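Local coordinates for thymocyte nuclear protein 1 (Leishmania major, PDB 2AR1) that is of unknown function but, as an EVE-domain protein of the PUA clan, probably binds nucleic acid, perhaps recognising modified bases, at residues Y21-S26 and S150-S155; S42-V47 and V115-V120; N49-N54 and Q146-V151; A87-T92 and P111-D116. One frame throughout, in Å; residues are numbered along the deposited sequence.

Contact 1 (Y21-S26 and S150-S155); sequences YWLLKS and SVQPVS
L23 and Q152 form an antiparallel hydrogen-bonded pair, L23 N reaching Q152 O at 2.8 Å and Q152 N returning the bond to L23 O, while strands 21-26 and 151-154 run at 149°. Through it 151-154, one of two outer strands, joins the mixed EVE-domain sheet. P153, lacking an N-H, pairs with W22 at a non-hydrogen-bonded position, where none toward strand 21-26 is needed. The W22 ring is set beside its own backbone N (chi1 -51°), which brings CE3 to 3.5 Å from P153 CA; its NE1 bonds D63. On the face shared by L23 and Q152, L23 CB meets V154 CG2 at 3.7 Å, and L143 of helix 142-145 packs there. On the other face L24 CD1 touches V151 CG1 at 3.9 Å. The K25 chain crosses that of Q152 at a slant, K25 CE coming 3.1 Å from Q152 NE2. Their polar ends bond R147 O and L149 O respectively, and one water accepts from K25 NZ at 2.6 Å and, weakly, from Q152 NE2.

Contact 2 (S42-V47 and V115-V120); sequences SPWDGV and VDVKFV
P43 lies against D116, D116 OD1 approaching P43 CA to 3.1 Å in a non-hydrogen-bonded pair of antiparallel strands 41-43 and 113-128. The D116 carboxylate leans back beside its own backbone N (chi1 -75°), turning OD1 over the CA and CB side of the proline; the same oxygen is bonded by Y88 OH. Next in the chain, W44 N still reaches V115 O at 2.7 Å, although the strand has ended. The indole extends with CG anti to the backbone N (chi1 -158°) and lays CE3 4.0 Å from V117 CG2, a methyl in the crowded position between V117 N and C. F67 meets the indole with its ring nearly perpendicular; a glycerol beside W44, probably from the crystallisation liquor, may mark a pocket. Thus the D116 carboxylate lies with P43 on the partly exposed side, whereas on the buried side W44 meets V117 through carbon alone and the one hydroxyl, S42 OG, is satisfied by a 2.8 Å bond back to P43 O.

Contact 3 (N49-N54 and Q146-V151); sequences NYAARN and QRRLSV. Unlike the reference sequence in segment 146-151: R147 (reference Ser).
N49 and R148 meet with their flat groups at right angles, amide and guanidinium planes 90° apart. N49 OD1 sits 3.9 Å above the centre of the R148 guanidinium plane, and N49 ND2 lies over the same group, 3.3 Å from R148 NH1. Those two nitrogens are both donors, so no hydrogen bond joins them; whatever attraction exists probably comes from the amide oxygen over the cation. The amide is placed there with CG anti to the N49 backbone N (chi1 174°), and OD1 is also held by the helix, as N-cap acceptor of a 3.0 Å bond from A52 N. Beside the pair, L149 CD1 abuts the first turn, 3.6 Å from A51 CB and equally near A52 N. A52 CB, turned along the contact, meets S150 OG at 3.6 Å and V151 CB at 3.9 Å. The N-terminal turn of helix 50-58 therefore rests on the loop that leads from helix 142-145 into strand 151-154. V47, just before the helix, closes on A52 and S150, while M56, farther along it, reaches V151, and Y50 stacks its ring on W112 near the start of strand 113-128.

Contact 4 (A87-T92 and P111-D116); sequences AYDDFT and PWKMVD
D90 OD1, touching M114 SD at 3.5 Å across the contact, is gripped twice by T92. T92 OG1 donates at 2.7 Å and T92 N at 2.9 Å, both from one face of the carboxylate, and the backbone bond makes an Asx turn. D90 OD2 forms a salt bridge with R48 and accepts from G46 N. M114 starts with CG between its backbone N and carbonyl carbon (chi1 66°) and then runs extended, CG over the rim of the Y88 ring face. Its CE tip lies over the face of F91, 4.0 Å from the ring centroid, and comes within 3.3 Å of Y88 CE2; the sulfur makes longer Met-aromatic contacts with both rings. Y88 is fixed at its far end, where OH donates to the syn side of D116 OD1 at 2.5 Å, the ring nearly perpendicular to the carboxylate. K113 NZ makes a 2.6 Å salt bridge with D89 OD1 from above the carboxylate plane. Y88 and M114 exchange backbone bonds as an antiparallel hydrogen-bonded pair, and D90 N continues to W112 O. The arrangement is that of two chain-adjacent antiparallel strands, 76-89 and 113-128, joined by a long irregular connection within the PUA-like sheet.

How the contacts relate
Contacts 1 and 2 illustrate how one sheet is finished at its two borders: strand 151-154 is added to 21-26, and strand 41-43 to 113-128. Contact 2 is buried and the others partly buried, contact 1 lying nearest the chain centre. W44 of contact 2 packs on L24 of contact 1. Contact 4 extends contact 2 along strand 113-128 but lies farther out, its centre about 14 Å from the centre of the chain, and relies more on charged and hydroxyl groups. Contact 3, without strand pairing or any hydrogen bond between its segments, sets a helix start against the loop entering contact 1, sharing S150 and V151 with it. R53 bonding P111 O ties it to contact 4.

Contact 1 (Y21-S26 and S150-S155)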
loop_
_atom_site.group_PDB
_atom_site.type_symbol
_atom_site.label_atom_id
_atom_site.label_comp_id
_atom_site.label_asym_id
_atom_site.label_seq_id
_atom_site.Cartn_x
_atom_site.Cartn_y
_atom_site.Cartn_z
ATOM N N TYR A 21 6.148 1.364 -8.976
ATOM C CA TYR A 21 6.225 1.714 -7.566
ATOM C C TYR A 21 4.883 2.165 -7.121
ATOM O O TYR A 21 4.175 2.883 -7.891
ATOM C CB TYR A 21 7.251 2.867 -7.297
ATOM C CG TYR A 21 8.562 2.592 -8.069
ATOM C CD1 TYR A 21 8.734 3.032 -9.355
ATOM C CD2 TYR A 21 9.673 1.960 -7.455
ATOM C CE1 TYR A 21 9.888 2.827 -10.094
ATOM C CE2 TYR A 21 10.795 1.771 -8.166
ATOM C CZ TYR A 21 10.938 2.159 -9.487
ATOM O OH TYR A 21 12.119 1.889 -10.199
ATOM N N TRP A 22 4.541 1.855 -5.876
ATOM C CA TRP A 22 3.206 2.187 -5.299
ATOM C C TRP A 22 3.281 2.474 -3.828
ATOM O O TRP A 22 4.240 2.071 -3.152
ATOM C CB TRP A 22 2.264 0.992 -5.468
ATOM C CG TRP A 22 2.225 0.456 -6.894
ATOM C CD1 TRP A 22 3.033 -0.501 -7.424
ATOM C CD2 TRP A 22 1.329 0.856 -7.964
ATOM N NE1 TRP A 22 2.688 -0.738 -8.749
ATOM C CE2 TRP A 22 1.646 0.082 -9.087
ATOM C CE3 TRP A 22 0.274 1.780 -8.043
ATOM C CZ2 TRP A 22 0.984 0.218 -10.280
ATOM C CZ3 TRP A 22 -0.374 1.906 -9.197
ATOM C CH2 TRP A 22 -0.039 1.122 -10.325
ATOM N N LEU A 23 2.211 3.107 -3.368
ATOM C CA LEU A 23 2.043 3.267 -1.945
ATOM C C LEU A 23 0.714 2.620 -1.526
ATOM O O LEU A 23 -0.364 2.946 -2.098
ATOM C CB LEU A 23 2.093 4.773 -1.601
ATOM C CG LEU A 23 1.932 5.228 -0.175
ATOM C CD1 LEU A 23 2.611 6.554 0.135
ATOM C CD2 LEU A 23 0.493 5.261 0.347
ATOM N N LEU A 24 0.748 1.859 -0.455
ATOM C CA LEU A 24 -0.425 1.195 0.068
ATOM C C LEU A 24 -0.634 1.700 1.489
ATOM O O LEU A 24 0.275 1.602 2.344
ATOM C CB LEU A 24 -0.224 -0.329 0.032
ATOM C CG LEU A 24 -0.581 -0.953 -1.322
ATOM C CD1 LEU A 24 0.113 -0.236 -2.450
ATOM C CD2 LEU A 24 -0.187 -2.425 -1.311
ATOM N N LYS A 25 -1.818 2.190 1.788
ATOM C CA LYS A 25 -2.168 2.687 3.119
ATOM C C LYS A 25 -2.775 1.555 3.951
ATOM O O LYS A 25 -3.553 0.733 3.426
ATOM C CB LYS A 25 -3.196 3.817 3.001
ATOM C CG LYS A 25 -2.654 5.057 2.410
ATOM C CD LYS A 25 -3.632 6.156 2.646
ATOM C CE LYS A 25 -3.671 7.128 1.556
ATOM N NZ LYS A 25 -4.628 8.211 2.072
ATOM N N SER A 26 -2.411 1.507 5.245
ATOM C CA SER A 26 -2.979 0.519 6.158
ATOM C C SER A 26 -3.061 1.155 7.504
ATOM O O SER A 26 -2.130 1.867 7.874
ATOM C CB SER A 26 -2.157 -0.780 6.188
ATOM O OG SER A 26 -2.896 -1.786 6.844
ATOM N N SER A 150 -6.428 4.559 -1.485
ATOM C CA SER A 150 -5.599 3.761 -0.536
ATOM C C SER A 150 -4.525 2.957 -1.218
ATOM O O SER A 150 -3.673 2.351 -0.547
ATOM C CB SER A 150 -6.452 2.790 0.247
ATOM O OG SER A 150 -7.293 2.077 -0.587
ATOM N N VAL A 151 -4.558 2.930 -2.541
ATOM C CA VAL A 151 -3.527 2.287 -3.355
ATOM C C VAL A 151 -3.124 3.311 -4.425
ATOM O O VAL A 151 -3.963 3.643 -5.278
ATOM C CB VAL A 151 -3.992 0.982 -3.981
ATOM C CG1 VAL A 151 -2.904 0.432 -4.849
ATOM C CG2 VAL A 151 -4.366 -0.071 -2.967
ATOM N N GLN A 152 -1.918 3.854 -4.369
ATOM C CA GLN A 152 -1.478 4.991 -5.166
ATOM C C GLN A 152 -0.223 4.719 -5.988
ATOM O O GLN A 152 0.717 4.061 -5.494
ATOM C CB GLN A 152 -1.237 6.215 -4.266
ATOM C CG GLN A 152 -2.218 6.380 -3.128
ATOM C CD GLN A 152 -1.790 7.469 -2.195
ATOM O OE1 GLN A 152 -0.605 7.888 -2.217
ATOM N NE2 GLN A 152 -2.717 7.916 -1.336
ATOM N N PRO A 153 -0.163 5.256 -7.225
ATOM C CA PRO A 153 1.128 5.214 -7.912
ATOM C C PRO A 153 2.099 6.200 -7.297
ATOM O O PRO A 153 1.689 7.261 -6.756
ATOM C CB PRO A 153 0.782 5.638 -9.340
ATOM C CG PRO A 153 -0.329 6.538 -9.147
ATOM C CD PRO A 153 -1.157 6.042 -8.002
ATOM N N VAL A 154 3.363 5.731 -7.268
ATOM C CA VAL A 154 4.509 6.464 -6.856
ATOM C C VAL A 154 5.499 6.574 -8.046
ATOM O O VAL A 154 5.797 5.626 -8.723
ATOM C CB VAL A 154 5.170 5.760 -5.613
ATOM C CG1 VAL A 154 6.448 6.482 -5.149
ATOM C CG2 VAL A 154 4.165 5.754 -4.444
ATOM N N SER A 155 6.030 7.788 -8.277
ATOM C CA SER A 155 6.985 7.869 -9.387
ATOM C C SER A 155 8.317 7.203 -8.969
ATOM O O SER A 155 8.625 7.154 -7.727
ATOM C CB SER A 155 7.205 9.301 -9.865
ATOM O OG SER A 155 7.887 10.033 -8.860
HETATM O O HOH W 1 5.426 3.808 -10.629
HETATM O O HOH W 2 -4.591 0.208 1.111
HETATM O O HOH W 3 -3.934 9.891 0.210
#

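Contact 2 (S42-V47 and V115-V120)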
loop_
_atom_site.group_PDB
_atom_site.type_symbol
_atom_site.label_atom_id
_atom_site.label_comp_id
_atom_site.label_asym_id
_atom_site.label_seq_id
_atom_site.Cartn_x
_atom_site.Cartn_y
_atom_site.Cartn_z
ATOM N N SER A 42 1.077 -11.518 2.467
ATOM C CA SER A 42 -0.315 -11.337 2.805
ATOM C C SER A 42 -1.074 -10.870 1.562
ATOM O O SER A 42 -0.536 -10.102 0.781
ATOM C CB SER A 42 -0.455 -10.318 3.907
ATOM O OG SER A 42 -1.825 -9.932 4.140
ATOM N N PRO A 43 -2.322 -11.324 1.402
ATOM C CA PRO A 43 -3.176 -10.671 0.379
ATOM C C PRO A 43 -3.434 -9.240 0.843
ATOM O O PRO A 43 -3.476 -9.011 2.020
ATOM C CB PRO A 43 -4.458 -11.487 0.426
ATOM C CG PRO A 43 -4.417 -12.227 1.711
ATOM C CD PRO A 43 -3.019 -12.379 2.146
ATOM N N TRP A 44 -3.655 -8.302 -0.075
ATOM C CA TRP A 44 -4.000 -6.949 0.315
ATOM C C TRP A 44 -5.521 -6.765 0.292
ATOM O O TRP A 44 -6.078 -6.154 -0.637
ATOM C CB TRP A 44 -3.269 -5.955 -0.571
ATOM C CG TRP A 44 -3.161 -4.632 0.082
ATOM C CD1 TRP A 44 -3.856 -3.532 -0.210
ATOM C CD2 TRP A 44 -2.324 -4.300 1.190
ATOM N NE1 TRP A 44 -3.515 -2.499 0.621
ATOM C CE2 TRP A 44 -2.550 -2.966 1.492
ATOM C CE3 TRP A 44 -1.377 -5.031 1.936
ATOM C CZ2 TRP A 44 -1.871 -2.333 2.495
ATOM C CZ3 TRP A 44 -0.728 -4.410 2.912
ATOM C CH2 TRP A 44 -0.957 -3.071 3.181
ATOM N N ASP A 45 -6.180 -7.324 1.316
ATOM C CA ASP A 45 -7.631 -7.362 1.359
ATOM C C ASP A 45 -8.209 -6.062 1.892
ATOM O O ASP A 45 -7.520 -5.257 2.481
ATOM C CB ASP A 45 -8.144 -8.525 2.207
ATOM C CG ASP A 45 -7.693 -8.439 3.598
ATOM O OD1 ASP A 45 -8.182 -7.606 4.370
ATOM O OD2 ASP A 45 -6.849 -9.250 3.903
ATOM N N GLY A 46 -9.483 -5.863 1.602
ATOM C CA GLY A 46 -10.283 -4.817 2.216
ATOM C C GLY A 46 -10.284 -3.453 1.577
ATOM O O GLY A 46 -10.789 -2.507 2.189
ATOM N N VAL A 47 -9.707 -3.321 0.381
ATOM C CA VAL A 47 -9.749 -2.083 -0.387
ATOM C C VAL A 47 -11.121 -1.958 -1.035
ATOM O O VAL A 47 -11.531 -2.844 -1.745
ATOM C CB VAL A 47 -8.619 -1.984 -1.411
ATOM C CG1 VAL A 47 -8.807 -0.766 -2.331
ATOM C CG2 VAL A 47 -7.254 -1.911 -0.695
ATOM N N VAL A 115 -4.070 -7.894 -4.742
ATOM C CA VAL A 115 -2.764 -8.536 -4.910
ATOM C C VAL A 115 -2.287 -9.156 -3.613
ATOM O O VAL A 115 -2.918 -8.990 -2.564
ATOM C CB VAL A 115 -1.691 -7.580 -5.452
ATOM C CG1 VAL A 115 -2.147 -6.963 -6.803
ATOM C CG2 VAL A 115 -1.454 -6.413 -4.490
ATOM N N ASP A 116 -1.257 -9.999 -3.752
ATOM C CA ASP A 116 -0.440 -10.458 -2.577
ATOM C C ASP A 116 0.824 -9.661 -2.535
ATOM O O ASP A 116 1.401 -9.357 -3.550
ATOM C CB ASP A 116 -0.072 -11.925 -2.681
ATOM C CG ASP A 116 -1.238 -12.876 -2.382
ATOM O OD1 ASP A 116 -2.356 -12.396 -2.020
ATOM O OD2 ASP A 116 -1.006 -14.105 -2.503
ATOM N N VAL A 117 1.280 -9.337 -1.307
ATOM C CA VAL A 117 2.548 -8.614 -1.164
ATOM C C VAL A 117 3.414 -9.367 -0.193
ATOM O O VAL A 117 2.918 -10.164 0.594
ATOM C CB VAL A 117 2.424 -7.182 -0.689
ATOM C CG1 VAL A 117 1.658 -6.318 -1.668
ATOM C CG2 VAL A 117 1.778 -7.068 0.683
ATOM N N LYS A 118 4.704 -9.115 -0.310
ATOM C CA LYS A 118 5.693 -9.714 0.575
ATOM C C LYS A 118 6.381 -8.611 1.365
ATOM O O LYS A 118 6.532 -7.484 0.893
ATOM C CB LYS A 118 6.712 -10.616 -0.162
ATOM C CG LYS A 118 7.871 -9.913 -0.830
ATOM C CD LYS A 118 8.969 -10.943 -1.142
ATOM C CE LYS A 118 9.723 -10.579 -2.391
ATOM N NZ LYS A 118 10.979 -11.451 -2.507
ATOM N N PHE A 119 6.704 -8.890 2.625
ATOM C CA PHE A 119 7.491 -8.023 3.422
ATOM C C PHE A 119 8.865 -7.829 2.810
ATOM O O PHE A 119 9.483 -8.825 2.408
ATOM C CB PHE A 119 7.781 -8.730 4.774
ATOM C CG PHE A 119 8.692 -7.940 5.643
ATOM C CD1 PHE A 119 8.237 -6.807 6.321
ATOM C CD2 PHE A 119 10.012 -8.338 5.794
ATOM C CE1 PHE A 119 9.112 -6.077 7.109
ATOM C CE2 PHE A 119 10.887 -7.591 6.567
ATOM C CZ PHE A 119 10.444 -6.523 7.235
ATOM N N VAL A 120 9.397 -6.617 2.875
ATOM C CA VAL A 120 10.775 -6.351 2.391
ATOM C C VAL A 120 11.635 -5.697 3.480
ATOM O O VAL A 120 12.761 -6.127 3.704
ATOM C CB VAL A 120 10.755 -5.446 1.126
ATOM C CG1 VAL A 120 12.134 -5.027 0.754
ATOM C CG2 VAL A 120 10.097 -6.185 -0.055
#

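Contact 3 (N49-N54 and Q146-V151)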
loop_
_atom_site.group_PDB
_atom_site.type_symbol
_atom_site.label_atom_id
_atom_site.label_comp_id
_atom_site.label_asym_id
_atom_site.label_seq_id
_atom_site.Cartn_x
_atom_site.Cartn_y
_atom_site.Cartn_z
ATOM N N ASN A 49 -12.381 1.119 -2.466
ATOM C CA ASN A 49 -12.401 2.300 -3.324
ATOM C C ASN A 49 -12.057 1.782 -4.690
ATOM O O ASN A 49 -11.083 1.094 -4.901
ATOM C CB ASN A 49 -11.368 3.309 -2.844
ATOM C CG ASN A 49 -11.215 4.502 -3.734
ATOM O OD1 ASN A 49 -10.297 4.538 -4.533
ATOM N ND2 ASN A 49 -12.030 5.500 -3.540
ATOM N N TYR A 50 -12.881 2.152 -5.682
ATOM C CA TYR A 50 -12.708 1.551 -6.986
ATOM C C TYR A 50 -11.426 1.997 -7.759
ATOM O O TYR A 50 -10.812 1.239 -8.518
ATOM C CB TYR A 50 -13.934 1.933 -7.862
ATOM C CG TYR A 50 -15.271 1.427 -7.348
ATOM C CD1 TYR A 50 -15.571 0.085 -7.346
ATOM C CD2 TYR A 50 -16.283 2.352 -6.879
ATOM C CE1 TYR A 50 -16.778 -0.382 -6.884
ATOM C CE2 TYR A 50 -17.504 1.886 -6.380
ATOM C CZ TYR A 50 -17.749 0.507 -6.398
ATOM O OH TYR A 50 -18.957 0.040 -5.929
ATOM N N ALA A 51 -11.063 3.254 -7.615
ATOM C CA ALA A 51 -9.797 3.766 -8.155
ATOM C C ALA A 51 -8.649 2.997 -7.564
ATOM O O ALA A 51 -7.766 2.554 -8.311
ATOM C CB ALA A 51 -9.635 5.264 -7.857
ATOM N N ALA A 52 -8.658 2.771 -6.243
ATOM C CA ALA A 52 -7.593 1.975 -5.614
ATOM C C ALA A 52 -7.562 0.527 -6.118
ATOM O O ALA A 52 -6.488 -0.101 -6.322
ATOM C CB ALA A 52 -7.797 2.001 -4.166
ATOM N N ARG A 53 -8.744 -0.050 -6.226
ATOM C CA ARG A 53 -8.913 -1.367 -6.808
ATOM C C ARG A 53 -8.267 -1.464 -8.213
ATOM O O ARG A 53 -7.632 -2.470 -8.581
ATOM C CB ARG A 53 -10.407 -1.710 -6.872
ATOM C CG ARG A 53 -10.646 -3.110 -7.484
ATOM C CD ARG A 53 -11.912 -3.326 -8.143
ATOM N NE ARG A 53 -11.904 -2.758 -9.474
ATOM C CZ ARG A 53 -12.730 -3.094 -10.463
ATOM N NH1 ARG A 53 -13.661 -4.024 -10.320
ATOM N NH2 ARG A 53 -12.638 -2.458 -11.603
ATOM N N ASN A 54 -8.521 -0.430 -9.029
ATOM C CA ASN A 54 -7.993 -0.381 -10.383
ATOM C C ASN A 54 -6.471 -0.244 -10.389
ATOM O O ASN A 54 -5.788 -0.896 -11.210
ATOM C CB ASN A 54 -8.692 0.749 -11.125
ATOM C CG ASN A 54 -10.042 0.324 -11.619
ATOM O OD1 ASN A 54 -10.342 -0.864 -11.561
ATOM N ND2 ASN A 54 -10.864 1.258 -12.113
ATOM N N GLN A 146 -5.031 13.030 -3.177
ATOM C CA GLN A 146 -6.139 12.087 -3.288
ATOM C C GLN A 146 -6.339 11.294 -2.000
ATOM O O GLN A 146 -5.660 10.315 -1.763
ATOM C CB GLN A 146 -5.838 11.072 -4.407
ATOM C CG GLN A 146 -5.151 11.638 -5.635
ATOM C CD GLN A 146 -5.846 11.237 -6.905
ATOM O OE1 GLN A 146 -7.037 11.506 -7.066
ATOM N NE2 GLN A 146 -5.112 10.604 -7.825
ATOM N N ARG A 147 -7.332 11.677 -1.201
ATOM C CA ARG A 147 -7.415 11.131 0.152
ATOM C C ARG A 147 -8.024 9.733 0.263
ATOM O O ARG A 147 -7.500 8.903 1.012
ATOM C CB ARG A 147 -8.037 12.166 1.091
ATOM C CG ARG A 147 -7.124 13.404 1.151
ATOM C CD ARG A 147 -7.603 14.616 0.359
ATOM N NE ARG A 147 -6.974 15.799 0.964
ATOM C CZ ARG A 147 -7.584 16.703 1.737
ATOM N NH1 ARG A 147 -8.894 16.654 1.982
ATOM N NH2 ARG A 147 -6.876 17.702 2.250
ATOM N N ARG A 148 -9.011 9.411 -0.565
ATOM C CA ARG A 148 -9.676 8.090 -0.470
ATOM C C ARG A 148 -8.873 6.979 -1.187
ATOM O O ARG A 148 -9.181 5.757 -1.116
ATOM C CB ARG A 148 -11.179 8.119 -0.877
ATOM C CG ARG A 148 -11.732 9.322 -1.704
ATOM C CD ARG A 148 -12.074 8.956 -3.174
ATOM N NE ARG A 148 -10.872 8.854 -4.013
ATOM C CZ ARG A 148 -10.826 8.368 -5.259
ATOM N NH1 ARG A 148 -11.920 7.891 -5.874
ATOM N NH2 ARG A 148 -9.648 8.359 -5.884
ATOM N N LEU A 149 -7.786 7.410 -1.804
ATOM C CA LEU A 149 -7.047 6.546 -2.681
ATOM C C LEU A 149 -6.078 5.790 -1.830
ATOM O O LEU A 149 -5.001 6.300 -1.522
ATOM C CB LEU A 149 -6.331 7.380 -3.742
ATOM C CG LEU A 149 -5.712 6.561 -4.869
ATOM C CD1 LEU A 149 -6.793 5.776 -5.677
ATOM C CD2 LEU A 149 -4.923 7.499 -5.756
ATOM N N SER A 150 -6.428 4.559 -1.485
ATOM C CA SER A 150 -5.599 3.761 -0.536
ATOM C C SER A 150 -4.525 2.957 -1.218
ATOM O O SER A 150 -3.673 2.351 -0.547
ATOM C CB SER A 150 -6.452 2.790 0.247
ATOM O OG SER A 150 -7.293 2.077 -0.587
ATOM N N VAL A 151 -4.558 2.930 -2.541
ATOM C CA VAL A 151 -3.527 2.287 -3.355
ATOM C C VAL A 151 -3.124 3.311 -4.425
ATOM O O VAL A 151 -3.963 3.643 -5.278
ATOM C CB VAL A 151 -3.992 0.982 -3.981
ATOM C CG1 VAL A 151 -2.904 0.432 -4.849
ATOM C CG2 VAL A 151 -4.366 -0.071 -2.967
#

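Contact 4 (A87-T92 and P111-D116)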
loop_
_atom_site.group_PDB
_atom_site.type_symbol
_atom_site.label_atom_id
_atom_site.label_comp_id
_atom_site.label_asym_id
_atom_site.label_seq_id
_atom_site.Cartn_x
_atom_site.Cartn_y
_atom_site.Cartn_z
ATOM N N ALA A 87 -3.516 -9.411 -9.259
ATOM C CA ALA A 87 -4.821 -9.222 -8.657
ATOM C C ALA A 87 -5.808 -10.382 -8.895
ATOM O O ALA A 87 -5.873 -10.991 -9.991
ATOM C CB ALA A 87 -5.410 -7.888 -9.104
ATOM N N TYR A 88 -6.481 -10.784 -7.824
ATOM C CA TYR A 88 -7.475 -11.803 -7.866
ATOM C C TYR A 88 -8.618 -11.373 -6.980
ATOM O O TYR A 88 -8.499 -10.388 -6.269
ATOM C CB TYR A 88 -6.881 -13.139 -7.402
ATOM C CG TYR A 88 -6.285 -13.197 -5.999
ATOM C CD1 TYR A 88 -5.015 -12.722 -5.742
ATOM C CD2 TYR A 88 -6.991 -13.803 -4.961
ATOM C CE1 TYR A 88 -4.464 -12.801 -4.455
ATOM C CE2 TYR A 88 -6.464 -13.862 -3.670
ATOM C CZ TYR A 88 -5.191 -13.379 -3.448
ATOM O OH TYR A 88 -4.639 -13.479 -2.151
ATOM N N ASP A 89 -9.710 -12.119 -6.998
ATOM C CA ASP A 89 -10.926 -11.706 -6.287
ATOM C C ASP A 89 -10.692 -11.588 -4.802
ATOM O O ASP A 89 -10.075 -12.482 -4.202
ATOM C CB ASP A 89 -12.084 -12.657 -6.551
ATOM C CG ASP A 89 -12.788 -12.374 -7.871
ATOM O OD1 ASP A 89 -12.220 -11.746 -8.820
ATOM O OD2 ASP A 89 -13.961 -12.758 -7.911
ATOM N N ASP A 90 -11.112 -10.464 -4.225
ATOM C CA ASP A 90 -10.997 -10.256 -2.780
ATOM C C ASP A 90 -12.154 -10.942 -2.078
ATOM O O ASP A 90 -13.220 -10.358 -1.883
ATOM C CB ASP A 90 -10.994 -8.781 -2.413
ATOM C CG ASP A 90 -10.843 -8.569 -0.948
ATOM O OD1 ASP A 90 -10.888 -9.566 -0.226
ATOM O OD2 ASP A 90 -10.708 -7.427 -0.559
ATOM N N PHE A 91 -11.927 -12.176 -1.632
ATOM C CA PHE A 91 -12.952 -12.959 -0.954
ATOM C C PHE A 91 -13.455 -12.410 0.397
ATOM O O PHE A 91 -14.481 -12.884 0.877
ATOM C CB PHE A 91 -12.499 -14.423 -0.800
ATOM C CG PHE A 91 -11.171 -14.548 -0.152
ATOM C CD1 PHE A 91 -11.014 -14.203 1.187
ATOM C CD2 PHE A 91 -10.067 -14.944 -0.872
ATOM C CE1 PHE A 91 -9.777 -14.279 1.825
ATOM C CE2 PHE A 91 -8.811 -15.029 -0.250
ATOM C CZ PHE A 91 -8.666 -14.658 1.113
ATOM N N THR A 92 -12.774 -11.431 1.007
ATOM C CA THR A 92 -13.304 -10.820 2.200
ATOM C C THR A 92 -14.607 -10.083 1.911
ATOM O O THR A 92 -15.427 -9.925 2.791
ATOM C CB THR A 92 -12.267 -9.888 2.929
ATOM O OG1 THR A 92 -11.932 -8.759 2.125
ATOM C CG2 THR A 92 -10.987 -10.631 3.198
ATOM N N PRO A 111 -16.721 -7.329 -7.395
ATOM C CA PRO A 111 -15.956 -6.296 -8.047
ATOM C C PRO A 111 -14.577 -6.093 -7.420
ATOM O O PRO A 111 -13.679 -5.551 -8.050
ATOM C CB PRO A 111 -16.821 -5.065 -7.874
ATOM C CG PRO A 111 -17.750 -5.337 -6.756
ATOM C CD PRO A 111 -17.782 -6.806 -6.524
ATOM N N TRP A 112 -14.417 -6.576 -6.187
ATOM C CA TRP A 112 -13.216 -6.284 -5.415
ATOM C C TRP A 112 -12.091 -7.262 -5.747
ATOM O O TRP A 112 -12.298 -8.493 -5.898
ATOM C CB TRP A 112 -13.551 -6.204 -3.924
ATOM C CG TRP A 112 -14.624 -5.216 -3.668
ATOM C CD1 TRP A 112 -15.851 -5.482 -3.199
ATOM C CD2 TRP A 112 -14.584 -3.803 -3.940
ATOM N NE1 TRP A 112 -16.601 -4.308 -3.130
ATOM C CE2 TRP A 112 -15.821 -3.265 -3.527
ATOM C CE3 TRP A 112 -13.591 -2.931 -4.390
ATOM C CZ2 TRP A 112 -16.130 -1.875 -3.608
ATOM C CZ3 TRP A 112 -13.902 -1.559 -4.496
ATOM C CH2 TRP A 112 -15.165 -1.053 -4.097
ATOM N N LYS A 113 -10.904 -6.691 -5.911
ATOM C CA LYS A 113 -9.712 -7.433 -6.336
ATOM C C LYS A 113 -8.549 -7.107 -5.422
ATOM O O LYS A 113 -8.517 -6.018 -4.794
ATOM C CB LYS A 113 -9.334 -7.088 -7.781
ATOM C CG LYS A 113 -10.431 -7.216 -8.738
ATOM C CD LYS A 113 -10.901 -8.633 -8.905
ATOM C CE LYS A 113 -11.892 -8.643 -10.044
ATOM N NZ LYS A 113 -13.122 -9.446 -9.767
ATOM N N MET A 114 -7.583 -8.027 -5.320
ATOM C CA MET A 114 -6.440 -7.747 -4.485
ATOM C C MET A 114 -5.221 -8.518 -4.972
ATOM O O MET A 114 -5.333 -9.614 -5.502
ATOM C CB MET A 114 -6.724 -8.137 -3.055
ATOM C CG MET A 114 -6.912 -9.586 -2.834
ATOM S SD MET A 114 -7.572 -10.034 -1.247
ATOM C CE MET A 114 -7.639 -11.820 -1.355
ATOM N N VAL A 115 -4.070 -7.894 -4.742
ATOM C CA VAL A 115 -2.764 -8.536 -4.910
ATOM C C VAL A 115 -2.287 -9.156 -3.613
ATOM O O VAL A 115 -2.918 -8.990 -2.564
ATOM C CB VAL A 115 -1.691 -7.580 -5.452
ATOM C CG1 VAL A 115 -2.147 -6.963 -6.803
ATOM C CG2 VAL A 115 -1.454 -6.413 -4.490
ATOM N N ASP A 116 -1.257 -9.999 -3.752
ATOM C CA ASP A 116 -0.440 -10.458 -2.577
ATOM C C ASP A 116 0.824 -9.661 -2.535
ATOM O O ASP A 116 1.401 -9.357 -3.550
ATOM C CB ASP A 116 -0.072 -11.925 -2.681
ATOM C CG ASP A 116 -1.238 -12.876 -2.382
ATOM O OD1 ASP A 116 -2.356 -12.396 -2.020
ATOM O OD2 ASP A 116 -1.006 -14.105 -2.503
#